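Local coordinates for protein delta-1-pyrroline-5-carboxylate dehydrogenase, mitochondrial (Mus musculus, PDB 4E3X) that probably oxidises L-glutamate gamma-semialdehyde to glutamate with NAD+ in mitochondria, the second step of proline breakdown, as an aldehyde dehydrogenase that forms homodimers, at residues A53-L57 with A145-V149; W74-Y80 with A92-D98; T274-C280 with R304-R310; T479-Q485 with F504-S510. One frame throughout, in Å; residues are numbered along the deposited sequence.

Interaction 1: residues A53-L57 with A145-V149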
# COMPACT_ATOMS: atom_id res chain seq x y z
N ALA B 53 11.29 -31.36 -25.51
CA ALA B 53 10.59 -31.20 -24.24
C ALA B 53 9.10 -31.57 -24.34
O ALA B 53 8.53 -32.11 -23.40
CB ALA B 53 10.75 -29.78 -23.71
N LEU B 54 8.49 -31.28 -25.48
CA LEU B 54 7.10 -31.67 -25.71
C LEU B 54 6.98 -33.18 -25.80
O LEU B 54 6.05 -33.78 -25.25
CB LEU B 54 6.56 -31.03 -26.98
CG LEU B 54 6.31 -29.52 -26.87
CD1 LEU B 54 6.10 -28.91 -28.25
CD2 LEU B 54 5.11 -29.25 -25.97
N LYS B 55 7.93 -33.79 -26.50
CA LYS B 55 7.98 -35.24 -26.58
C LYS B 55 8.14 -35.86 -25.19
O LYS B 55 7.57 -36.90 -24.90
CB LYS B 55 9.12 -35.68 -27.50
N ASP B 56 8.91 -35.19 -24.32
CA ASP B 56 9.15 -35.67 -22.95
C ASP B 56 7.87 -35.70 -22.11
O ASP B 56 7.85 -36.32 -21.05
CB ASP B 56 10.18 -34.80 -22.23
CG ASP B 56 11.59 -35.01 -22.73
OD1 ASP B 56 11.88 -36.08 -23.31
OD2 ASP B 56 12.43 -34.10 -22.52
N LEU B 57 6.83 -35.00 -22.55
CA LEU B 57 5.59 -34.89 -21.79
C LEU B 57 4.48 -35.76 -22.35
O LEU B 57 3.48 -36.02 -21.68
CB LEU B 57 5.10 -33.44 -21.76
CG LEU B 57 5.96 -32.45 -20.98
CD1 LEU B 57 5.39 -31.06 -21.08
CD2 LEU B 57 6.05 -32.86 -19.52
N ALA B 145 7.20 -26.17 -22.45
CA ALA B 145 6.45 -27.36 -22.82
C ALA B 145 5.36 -27.66 -21.80
O ALA B 145 4.24 -28.03 -22.17
CB ALA B 145 7.38 -28.56 -22.97
N LYS B 146 5.68 -27.47 -20.52
CA LYS B 146 4.71 -27.75 -19.47
C LYS B 146 3.56 -26.75 -19.49
O LYS B 146 2.43 -27.10 -19.17
CB LYS B 146 5.40 -27.78 -18.10
CG LYS B 146 6.29 -29.00 -17.95
CD LYS B 146 7.02 -29.06 -16.62
CE LYS B 146 7.78 -30.36 -16.51
NZ LYS B 146 8.56 -30.46 -15.24
N THR B 147 3.85 -25.52 -19.88
CA THR B 147 2.82 -24.50 -20.02
C THR B 147 1.95 -24.77 -21.26
O THR B 147 0.73 -24.61 -21.25
CB THR B 147 3.46 -23.10 -20.06
OG1 THR B 147 4.19 -22.88 -18.84
CG2 THR B 147 2.41 -22.01 -20.20
N MET B 148 2.58 -25.21 -22.35
CA MET B 148 1.83 -25.59 -23.55
C MET B 148 0.90 -26.76 -23.29
O MET B 148 -0.30 -26.70 -23.58
CB MET B 148 2.78 -25.94 -24.69
CG MET B 148 3.59 -24.76 -25.22
SD MET B 148 4.71 -25.21 -26.55
CE MET B 148 3.54 -25.74 -27.80
N VAL B 149 1.45 -27.84 -22.75
CA VAL B 149 0.69 -29.06 -22.60
C VAL B 149 -0.33 -28.98 -21.46
O VAL B 149 -1.44 -29.49 -21.58
CB VAL B 149 1.62 -30.28 -22.44
CG1 VAL B 149 0.84 -31.53 -22.06
CG2 VAL B 149 2.41 -30.50 -23.71

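Interaction 2: residues W74-Y80 with A92-D98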
# COMPACT_ATOMS: atom_id res chain seq x y z
N TRP B 74 1.56 -36.16 0.86
CA TRP B 74 0.35 -36.53 0.14
C TRP B 74 -0.85 -36.56 1.06
O TRP B 74 -0.74 -36.90 2.24
CB TRP B 74 0.52 -37.89 -0.55
CG TRP B 74 1.39 -37.76 -1.74
CD1 TRP B 74 2.75 -37.89 -1.78
CD2 TRP B 74 0.97 -37.42 -3.07
NE1 TRP B 74 3.20 -37.66 -3.06
CE2 TRP B 74 2.14 -37.37 -3.87
CE3 TRP B 74 -0.27 -37.15 -3.67
CZ2 TRP B 74 2.10 -37.07 -5.23
CZ3 TRP B 74 -0.30 -36.85 -5.02
CH2 TRP B 74 0.87 -36.81 -5.78
N THR B 75 -2.01 -36.19 0.53
CA THR B 75 -3.27 -36.39 1.24
C THR B 75 -4.16 -37.29 0.39
O THR B 75 -3.79 -37.67 -0.73
CB THR B 75 -4.05 -35.08 1.45
OG1 THR B 75 -4.54 -34.63 0.18
CG2 THR B 75 -3.20 -34.01 2.13
N SER B 76 -5.33 -37.62 0.92
CA SER B 76 -6.30 -38.46 0.22
C SER B 76 -7.05 -37.71 -0.88
O SER B 76 -7.76 -38.34 -1.68
CB SER B 76 -7.33 -39.00 1.22
OG SER B 76 -8.13 -37.93 1.72
N ASP B 77 -6.94 -36.39 -0.91
CA ASP B 77 -7.72 -35.61 -1.85
C ASP B 77 -6.97 -35.47 -3.17
O ASP B 77 -6.39 -34.43 -3.48
CB ASP B 77 -8.07 -34.23 -1.29
CG ASP B 77 -9.22 -33.57 -2.03
OD1 ASP B 77 -9.57 -34.06 -3.13
OD2 ASP B 77 -9.77 -32.57 -1.54
N ILE B 78 -7.01 -36.54 -3.95
CA ILE B 78 -6.28 -36.62 -5.21
C ILE B 78 -7.00 -35.86 -6.31
O ILE B 78 -8.22 -35.97 -6.46
CB ILE B 78 -6.11 -38.10 -5.62
CG1 ILE B 78 -5.31 -38.86 -4.56
CG2 ILE B 78 -5.44 -38.21 -6.99
CD1 ILE B 78 -3.89 -38.34 -4.38
N GLN B 79 -6.24 -35.08 -7.07
CA GLN B 79 -6.78 -34.26 -8.15
C GLN B 79 -5.94 -34.47 -9.41
O GLN B 79 -4.77 -34.85 -9.31
CB GLN B 79 -6.74 -32.78 -7.75
CG GLN B 79 -7.54 -32.43 -6.50
CD GLN B 79 -9.03 -32.45 -6.73
OE1 GLN B 79 -9.50 -32.11 -7.82
NE2 GLN B 79 -9.79 -32.84 -5.71
N TYR B 80 -6.53 -34.22 -10.57
CA TYR B 80 -5.78 -34.32 -11.82
C TYR B 80 -5.87 -33.03 -12.61
O TYR B 80 -6.91 -32.38 -12.65
CB TYR B 80 -6.31 -35.46 -12.70
CG TYR B 80 -6.08 -36.81 -12.10
CD1 TYR B 80 -7.06 -37.43 -11.34
CD2 TYR B 80 -4.87 -37.48 -12.28
CE1 TYR B 80 -6.86 -38.68 -10.78
CE2 TYR B 80 -4.66 -38.73 -11.73
CZ TYR B 80 -5.65 -39.32 -10.98
OH TYR B 80 -5.43 -40.57 -10.43
N ALA B 92 -0.90 -34.21 -14.81
CA ALA B 92 -0.41 -34.27 -13.45
C ALA B 92 -1.46 -34.87 -12.53
O ALA B 92 -2.67 -34.69 -12.75
CB ALA B 92 0.01 -32.87 -12.95
N LYS B 93 -0.98 -35.59 -11.52
CA LYS B 93 -1.79 -36.05 -10.41
C LYS B 93 -1.23 -35.35 -9.19
O LYS B 93 -0.04 -35.44 -8.91
CB LYS B 93 -1.65 -37.57 -10.23
CG LYS B 93 -2.48 -38.11 -9.08
CD LYS B 93 -2.52 -39.62 -9.03
CE LYS B 93 -1.22 -40.20 -8.55
NZ LYS B 93 -1.34 -41.68 -8.33
N PHE B 94 -2.08 -34.62 -8.48
CA PHE B 94 -1.62 -33.86 -7.32
C PHE B 94 -2.63 -34.06 -6.21
O PHE B 94 -3.53 -34.88 -6.33
CB PHE B 94 -1.35 -32.38 -7.67
CG PHE B 94 -2.58 -31.60 -8.09
CD1 PHE B 94 -3.21 -30.76 -7.18
CD2 PHE B 94 -3.06 -31.65 -9.39
CE1 PHE B 94 -4.31 -30.02 -7.54
CE2 PHE B 94 -4.18 -30.91 -9.77
CZ PHE B 94 -4.80 -30.09 -8.84
N CYS B 95 -2.47 -33.34 -5.11
CA CYS B 95 -3.44 -33.45 -4.04
C CYS B 95 -3.68 -32.11 -3.37
O CYS B 95 -2.83 -31.22 -3.40
CB CYS B 95 -3.02 -34.50 -3.00
SG CYS B 95 -1.52 -34.09 -2.08
N TYR B 96 -4.84 -31.98 -2.75
CA TYR B 96 -5.15 -30.79 -1.99
C TYR B 96 -4.65 -30.94 -0.56
O TYR B 96 -4.99 -31.91 0.11
CB TYR B 96 -6.66 -30.57 -1.95
CG TYR B 96 -7.31 -29.99 -3.19
CD1 TYR B 96 -6.59 -29.33 -4.18
CD2 TYR B 96 -8.69 -30.07 -3.34
CE1 TYR B 96 -7.24 -28.77 -5.29
CE2 TYR B 96 -9.33 -29.53 -4.42
CZ TYR B 96 -8.62 -28.88 -5.40
OH TYR B 96 -9.30 -28.35 -6.47
N ALA B 97 -3.89 -29.95 -0.08
CA ALA B 97 -3.47 -29.92 1.32
C ALA B 97 -4.72 -29.85 2.19
O ALA B 97 -5.64 -29.09 1.88
CB ALA B 97 -2.58 -28.71 1.57
N ASP B 98 -4.76 -30.65 3.25
CA ASP B 98 -5.85 -30.53 4.23
C ASP B 98 -5.54 -29.38 5.19
O ASP B 98 -4.46 -28.79 5.16
CB ASP B 98 -6.17 -31.85 4.96
CG ASP B 98 -4.95 -32.51 5.58
OD1 ASP B 98 -3.91 -31.87 5.73
OD2 ASP B 98 -5.05 -33.71 5.93

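Interaction 3: residues T274-C280 with R304-R310. With PRO (proline), chain I.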
# COMPACT_ATOMS: atom_id res chain seq x y z
N THR B 274 -6.86 -17.20 6.63
CA THR B 274 -7.51 -16.07 7.30
C THR B 274 -7.89 -16.37 8.75
O THR B 274 -8.30 -15.48 9.47
CB THR B 274 -8.75 -15.56 6.52
OG1 THR B 274 -9.74 -16.60 6.43
CG2 THR B 274 -8.35 -15.07 5.13
N SER B 275 -7.72 -17.62 9.17
CA SER B 275 -7.95 -18.01 10.55
C SER B 275 -6.67 -17.97 11.39
O SER B 275 -6.74 -18.18 12.60
CB SER B 275 -8.54 -19.42 10.64
OG SER B 275 -9.87 -19.43 10.15
N SER B 276 -5.53 -17.70 10.75
CA SER B 276 -4.27 -17.65 11.48
C SER B 276 -3.95 -16.26 11.99
O SER B 276 -3.94 -15.30 11.21
CB SER B 276 -3.12 -18.08 10.58
OG SER B 276 -1.88 -17.89 11.25
N GLU B 277 -3.62 -16.14 13.27
CA GLU B 277 -3.22 -14.86 13.83
C GLU B 277 -1.96 -14.29 13.17
O GLU B 277 -1.67 -13.10 13.31
CB GLU B 277 -3.02 -14.98 15.34
CG GLU B 277 -1.83 -15.84 15.73
CD GLU B 277 -1.69 -15.97 17.23
OE1 GLU B 277 -1.43 -14.95 17.90
OE2 GLU B 277 -1.84 -17.10 17.74
N HIS B 278 -1.23 -15.13 12.45
CA HIS B 278 0.03 -14.73 11.86
C HIS B 278 -0.07 -14.32 10.39
O HIS B 278 0.94 -14.04 9.76
CB HIS B 278 1.04 -15.86 11.99
CG HIS B 278 1.28 -16.26 13.41
ND1 HIS B 278 1.96 -15.46 14.29
CD2 HIS B 278 0.91 -17.36 14.10
CE1 HIS B 278 2.02 -16.06 15.47
NE2 HIS B 278 1.38 -17.22 15.37
N LEU B 279 -1.28 -14.28 9.83
CA LEU B 279 -1.42 -13.82 8.46
C LEU B 279 -1.01 -12.35 8.34
O LEU B 279 -1.54 -11.50 9.04
CB LEU B 279 -2.87 -13.95 8.00
CG LEU B 279 -3.13 -13.53 6.55
CD1 LEU B 279 -2.51 -14.52 5.58
CD2 LEU B 279 -4.63 -13.36 6.26
N CYS B 280 -0.10 -12.03 7.42
CA CYS B 280 0.23 -10.63 7.23
C CYS B 280 -0.03 -10.13 5.82
O CYS B 280 0.03 -8.93 5.57
CB CYS B 280 1.66 -10.31 7.67
SG CYS B 280 2.93 -11.27 6.83
N ARG B 304 -8.04 -11.07 15.78
CA ARG B 304 -7.04 -12.07 16.11
C ARG B 304 -5.65 -11.80 15.54
O ARG B 304 -4.65 -12.27 16.08
CB ARG B 304 -7.50 -13.47 15.69
CG ARG B 304 -7.26 -13.80 14.22
CD ARG B 304 -7.79 -15.19 13.88
NE ARG B 304 -9.20 -15.32 14.23
CZ ARG B 304 -9.87 -16.47 14.21
NH1 ARG B 304 -9.26 -17.59 13.87
NH2 ARG B 304 -11.15 -16.49 14.54
N PHE B 305 -5.57 -11.05 14.44
CA PHE B 305 -4.27 -10.88 13.78
C PHE B 305 -3.31 -10.05 14.62
O PHE B 305 -3.69 -9.07 15.24
CB PHE B 305 -4.42 -10.26 12.39
CG PHE B 305 -5.34 -11.01 11.49
CD1 PHE B 305 -5.05 -12.31 11.09
CD2 PHE B 305 -6.50 -10.41 11.01
CE1 PHE B 305 -5.91 -13.01 10.25
CE2 PHE B 305 -7.36 -11.10 10.17
CZ PHE B 305 -7.07 -12.40 9.79
N ARG B 306 -2.05 -10.46 14.61
CA ARG B 306 -1.02 -9.68 15.29
C ARG B 306 -0.78 -8.32 14.63
O ARG B 306 -0.40 -7.35 15.31
CB ARG B 306 0.25 -10.51 15.41
CG ARG B 306 0.05 -11.69 16.35
CD ARG B 306 1.33 -12.42 16.68
NE ARG B 306 1.07 -13.49 17.64
CZ ARG B 306 2.00 -14.21 18.24
NH1 ARG B 306 3.29 -13.98 17.99
NH2 ARG B 306 1.66 -15.15 19.11
N THR B 307 -0.99 -8.22 13.32
CA THR B 307 -0.97 -6.91 12.68
C THR B 307 -2.08 -6.82 11.65
O THR B 307 -2.92 -7.72 11.56
CB THR B 307 0.41 -6.57 12.07
OG1 THR B 307 0.45 -5.18 11.71
CG2 THR B 307 0.71 -7.43 10.84
N PHE B 308 -2.11 -5.74 10.89
CA PHE B 308 -3.15 -5.54 9.89
C PHE B 308 -2.71 -6.16 8.57
O PHE B 308 -1.75 -5.69 7.96
CB PHE B 308 -3.41 -4.04 9.72
CG PHE B 308 -4.01 -3.40 10.94
CD1 PHE B 308 -3.21 -2.80 11.90
CD2 PHE B 308 -5.38 -3.46 11.17
CE1 PHE B 308 -3.77 -2.24 13.04
CE2 PHE B 308 -5.94 -2.90 12.30
CZ PHE B 308 -5.14 -2.30 13.24
N PRO B 309 -3.41 -7.22 8.12
CA PRO B 309 -2.94 -7.86 6.88
C PRO B 309 -3.06 -6.96 5.66
O PRO B 309 -3.96 -6.12 5.57
CB PRO B 309 -3.85 -9.10 6.76
CG PRO B 309 -4.30 -9.38 8.19
CD PRO B 309 -4.49 -7.99 8.77
N ARG B 310 -2.15 -7.16 4.71
CA ARG B 310 -2.13 -6.42 3.46
C ARG B 310 -2.67 -7.27 2.33
O ARG B 310 -2.10 -8.32 2.01
CB ARG B 310 -0.71 -6.01 3.11
CG ARG B 310 -0.12 -5.05 4.11
CD ARG B 310 1.28 -4.65 3.73
NE ARG B 310 1.83 -3.71 4.70
CZ ARG B 310 2.97 -3.04 4.53
NH1 ARG B 310 3.69 -3.22 3.42
NH2 ARG B 310 3.40 -2.21 5.47
N PRO I . -5.59 -7.13 15.35
CA PRO I . -5.10 -6.49 16.57
C PRO I . -6.28 -6.03 17.41
O PRO I . -7.42 -6.15 16.98
CB PRO I . -4.33 -5.28 16.04
CG PRO I . -4.01 -5.60 14.63
CD PRO I . -5.20 -6.37 14.16
OXT PRO I . -6.10 -5.54 18.53
O HOH W 1 -0.84 -10.94 11.63
O HOH W 2 -4.63 -13.88 18.30
O HOH W 3 0.80 -6.80 7.28

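Interaction 4: residues T479-Q485 with F504-S510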
# COMPACT_ATOMS: atom_id res chain seq x y z
N THR B 479 -7.29 -2.76 -18.98
CA THR B 479 -6.58 -2.32 -20.18
C THR B 479 -7.49 -1.73 -21.24
O THR B 479 -8.70 -1.93 -21.25
CB THR B 479 -5.75 -3.45 -20.84
OG1 THR B 479 -6.64 -4.35 -21.50
CG2 THR B 479 -4.89 -4.20 -19.82
N GLY B 480 -6.87 -0.99 -22.16
CA GLY B 480 -7.62 -0.41 -23.25
C GLY B 480 -6.71 0.25 -24.25
O GLY B 480 -5.60 0.67 -23.91
N ALA B 481 -7.19 0.37 -25.48
CA ALA B 481 -6.41 0.97 -26.54
C ALA B 481 -7.25 1.96 -27.31
O ALA B 481 -8.46 1.79 -27.45
CB ALA B 481 -5.91 -0.10 -27.50
N VAL B 482 -6.58 3.00 -27.79
CA VAL B 482 -7.16 3.92 -28.77
C VAL B 482 -6.32 3.87 -30.04
O VAL B 482 -5.08 3.98 -29.99
CB VAL B 482 -7.22 5.36 -28.23
CG1 VAL B 482 -7.60 6.36 -29.35
CG2 VAL B 482 -8.20 5.45 -27.07
N PHE B 483 -6.99 3.66 -31.17
CA PHE B 483 -6.34 3.70 -32.47
C PHE B 483 -6.76 4.98 -33.18
O PHE B 483 -7.94 5.19 -33.48
CB PHE B 483 -6.72 2.47 -33.29
CG PHE B 483 -6.09 1.18 -32.80
CD1 PHE B 483 -6.67 0.47 -31.76
CD2 PHE B 483 -4.93 0.69 -33.37
CE1 PHE B 483 -6.10 -0.70 -31.31
CE2 PHE B 483 -4.35 -0.48 -32.92
CZ PHE B 483 -4.94 -1.18 -31.88
N ALA B 484 -5.79 5.86 -33.43
CA ALA B 484 -6.06 7.17 -34.01
C ALA B 484 -4.75 7.81 -34.45
O ALA B 484 -3.72 7.61 -33.80
CB ALA B 484 -6.77 8.06 -33.00
N GLN B 485 -4.77 8.59 -35.52
CA GLN B 485 -3.55 9.27 -35.98
C GLN B 485 -3.71 10.78 -35.96
O GLN B 485 -2.95 11.51 -36.59
CB GLN B 485 -3.15 8.78 -37.38
CG GLN B 485 -2.79 7.30 -37.45
CD GLN B 485 -1.54 6.94 -36.66
OE1 GLN B 485 -0.72 7.80 -36.33
NE2 GLN B 485 -1.39 5.66 -36.34
N PHE B 504 -2.87 1.64 -20.70
CA PHE B 504 -3.53 2.33 -21.80
C PHE B 504 -2.59 2.37 -22.99
O PHE B 504 -1.40 2.66 -22.85
CB PHE B 504 -3.91 3.74 -21.34
CG PHE B 504 -4.70 4.53 -22.35
CD1 PHE B 504 -5.98 4.13 -22.73
CD2 PHE B 504 -4.18 5.69 -22.88
CE1 PHE B 504 -6.71 4.88 -23.65
CE2 PHE B 504 -4.91 6.44 -23.80
CZ PHE B 504 -6.17 6.03 -24.18
N TYR B 505 -3.13 2.07 -24.16
CA TYR B 505 -2.31 1.87 -25.34
C TYR B 505 -2.76 2.79 -26.46
O TYR B 505 -3.95 2.91 -26.74
CB TYR B 505 -2.41 0.41 -25.79
CG TYR B 505 -1.83 -0.54 -24.77
CD1 TYR B 505 -2.63 -1.13 -23.79
CD2 TYR B 505 -0.47 -0.84 -24.77
CE1 TYR B 505 -2.08 -2.00 -22.85
CE2 TYR B 505 0.08 -1.71 -23.84
CZ TYR B 505 -0.72 -2.28 -22.88
OH TYR B 505 -0.14 -3.14 -21.96
N ILE B 506 -1.80 3.45 -27.10
CA ILE B 506 -2.10 4.27 -28.26
C ILE B 506 -1.49 3.60 -29.48
O ILE B 506 -0.27 3.42 -29.57
CB ILE B 506 -1.58 5.70 -28.08
CG1 ILE B 506 -2.24 6.33 -26.86
CG2 ILE B 506 -1.86 6.52 -29.33
CD1 ILE B 506 -1.62 7.62 -26.44
N ASN B 507 -2.36 3.17 -30.38
CA ASN B 507 -1.95 2.49 -31.60
C ASN B 507 -1.18 1.19 -31.33
O ASN B 507 -0.26 0.83 -32.06
CB ASN B 507 -1.20 3.45 -32.52
CG ASN B 507 -2.09 4.57 -32.99
OD1 ASN B 507 -3.28 4.35 -33.26
ND2 ASN B 507 -1.56 5.79 -33.08
N ASP B 508 -1.59 0.49 -30.29
CA ASP B 508 -1.10 -0.86 -30.05
C ASP B 508 -2.21 -1.67 -29.37
O ASP B 508 -3.20 -1.10 -28.90
CB ASP B 508 0.17 -0.86 -29.19
CG ASP B 508 1.11 -2.01 -29.54
OD1 ASP B 508 0.61 -3.07 -29.98
OD2 ASP B 508 2.34 -1.86 -29.36
N LYS B 509 -2.04 -2.99 -29.34
CA LYS B 509 -3.05 -3.86 -28.75
C LYS B 509 -3.04 -3.82 -27.22
O LYS B 509 -2.05 -3.43 -26.59
CB LYS B 509 -2.89 -5.31 -29.23
CG LYS B 509 -1.57 -5.97 -28.86
CD LYS B 509 -1.58 -7.43 -29.32
CE LYS B 509 -0.28 -8.15 -29.00
NZ LYS B 509 0.04 -8.12 -27.55
N SER B 510 -4.15 -4.25 -26.62
CA SER B 510 -4.35 -4.09 -25.17
C SER B 510 -3.68 -5.17 -24.33
O SER B 510 -3.71 -5.08 -23.11
CB SER B 510 -5.84 -4.03 -24.84
OG SER B 510 -6.46 -5.27 -25.11
O HOH W 4 -3.72 3.63 -35.89

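Interaction 1: residues A53-L57 with A145-V149
Leu54 and Leu57 reach Ala145 and Val149 because both leucines hold CG anti to their own carbonyl carbon (chi1 -72° and -68°), which carries their branches across to helix 140-151. CD2 of Leu54 does most of the touching for that residue: it lies 3.8 Å from Ala145 CB and 3.7 Å from Val149 CG2, the leucine and valine side chains sliding past each other in opposite directions. Met148 crosses Leu54 at about a right angle, its SD 4.1 Å from CD2. One turn away, Leu57 lays CD1 against the backbone of helix 140-151, 3.4 Å from Ala145 O, and also meets the CG of Lys146, whose ammonium group goes to Glu142. Ala53 adds a methyl-to-methyl touch, its CB 3.7 Å from Ala145 CB. With an alanine in place of Leu54, the CD2 branch is gone and a gap would probably open between Ala145, Met148 and Val149. The contact joins segment 53-57, on helix 45-55, to helix 140-151; Phe384 and Ala381 also touch Leu54. No hydrogen bond crosses between the segments, so this mostly buried join rests on apolar packing of methyl, methylene and thioether groups, part of it against the helix backbone.

Interaction 2: residues W74-Y80 with A92-D98
Gln79 and Phe94 exchange two backbone hydrogen bonds, Gln79 N to Phe94 O and Phe94 N to Gln79 O, both 2.8 Å and nearly straight. Tyr96 N carries the pairing on by donating to Asp77 O at 3.0 Å. Thr75 is used twice: OG1 gives its proton to Tyr96 O at 2.8 Å, from above that carbonyl plane, and accepts from Asp77 N in an ST turn. Its backbone N points at sulfur instead, donating to Cys95 SG at 3.4 Å; that SG lies obliquely beside the six-membered ring of Trp74. The Gln79-Phe94 pair belongs to the antiparallel hairpin of strands 78-83 and 89-95, flanked by the non-hydrogen-bonded pairs Ile78-Cys95 and Tyr80-Lys93, and the Thr75 and Asp77 bonds extend it beyond Ile78 and Cys95; strand 89-95 also pairs with strand 62-68. On the face of Gln79 and Phe94, Gln79 CG, anti to its carbonyl carbon (chi1 -60°), lies 3.7 Å from the Tyr96 ring centre, and the bend at chi2 (-74°) lays the amide flat on that ring, planes 12° apart. NE2 donates to Asp77 OD1 at 2.9 Å, in the amide plane but from above the carboxylate. Gln79 CB sits over one face of Phe94, a CH-pi contact. Tyr96 OH is bonded to Asp236. On the face of Ile78 and Tyr80, the phenol lies alongside Lys93, Tyr80 OH 3.4 Å from Lys93 CD.

Interaction 3: residues T274-C280 with R304-R310
Glu277 and Arg306 form the salt bridge of this contact. Arg306 NE donates to Glu277 OE1 at 2.9 Å, meeting the oxygen from above the carboxylate plane, and NH2 adds a weak bond to the same atom; the two flat groups stand 80° apart. Over one face of that guanidinium, centred on it, comes His278 CE1, 3.3 Å from Arg306 CZ, with the imidazole tilted 62° and its chain running alongside the arginine. Among bonds to backbone carbonyls, Arg306 N meets Glu277 O and Arg310 N meets Cys280 O. Arg304 bends at chi3 (56°), which turns NH1 back onto Ser275 O at 2.9 Å, close to the guanidinium plane. Water fills out the seam: one molecule donates to Glu277 O and Leu279 O and accepts from Thr307 N, while another bridges Cys280 O and Phe308 O. The apolar contact across is Leu279 CB, 3.9 Å from Phe305 CE1; a polar atom, Ser276 O, lies at the edge of the Phe305 ring. The segments run into the edge strand 310-314 and its neighbour 279-285 in the five-stranded parallel sheet of the NAD-binding domain. A bound proline lies at the subunit interface, also held by Leu302 O and by Lys292 of the second subunit: its N is 2.7 Å from Phe305 O, and its CG lies over one face of Phe308. Thus Glu277 probably offsets part of the positive charge of Arg306, while Glu277 O serves an amide and a water, Leu279 O a water, and Ser275 O the Arg304 guanidinium.

Interaction 4: residues T479-Q485 with F504-S510
Asn507, just past strand 503-506, reaches across to clasp Ala484. Its CB bond leads away from segment 479-485, but CG, anti to the carbonyl carbon (chi1 -64°), turns the amide back, with Asn507 CG 3.5 Å from Ala484 O. At the tip, OD1 accepts from Ala484 N at 2.9 Å and ND2 donates to Ala484 O at 2.9 Å, the acceptor lying in the amide plane, so one side chain satisfies both backbone groups of one residue. OD1 also accepts from a water at 2.8 Å, and that water takes a bond from Gln485 NE2. A leucine in place of Asn507 is likely to leave Ala484 N and O without these mates and that water without its acceptor. Upstream, the backbones pair as parallel strands of a beta-alpha-beta unit, with helix 487-496 between strands 476-483 and 503-506: Tyr505 N bonds to Gly480 O, Val482 N to Tyr505 O, and Asn507 N to Val482 O. Phe504, Tyr505 and Ile506 also pair with a strand of the second subunit, carrying the sheet across the dimer interface. Val482 CG2 packs 3.6 Å from Phe504 CZ, while Ala481 CB touches Tyr505 CB on the other face. Asp508 O, buried beside Ala481 CB (3.2 Å) and Phe483 CZ, has no hydrogen-bond partner in the model; Asp508 OD2 binds Lys548 and Thr550 of the second subunit.

In the fold
Interaction 2 lies within the stretch of chain that interaction 1 brackets, their nearest atoms about 8 Å apart; Val149 also touches strand 89-95, part of the interaction 2 hairpin. Interactions 3 and 4 follow in series, centres about 41 Å apart on opposite sides of the chain's centre, yet both reach the second subunit. Interaction 4 lies nearest the chemistry: the Thr479 side chain is about 7 Å from that of the nucleophile Cys348, and that of Tyr505 about 4 Å from that of substrate-binding Ser513 and about 5 Å from a bound proline. Interaction 2 brings the Tyr96 side chain about 6 Å from that of NAD-binding Lys233. Interaction 3 holds another proline, at the subunit interface.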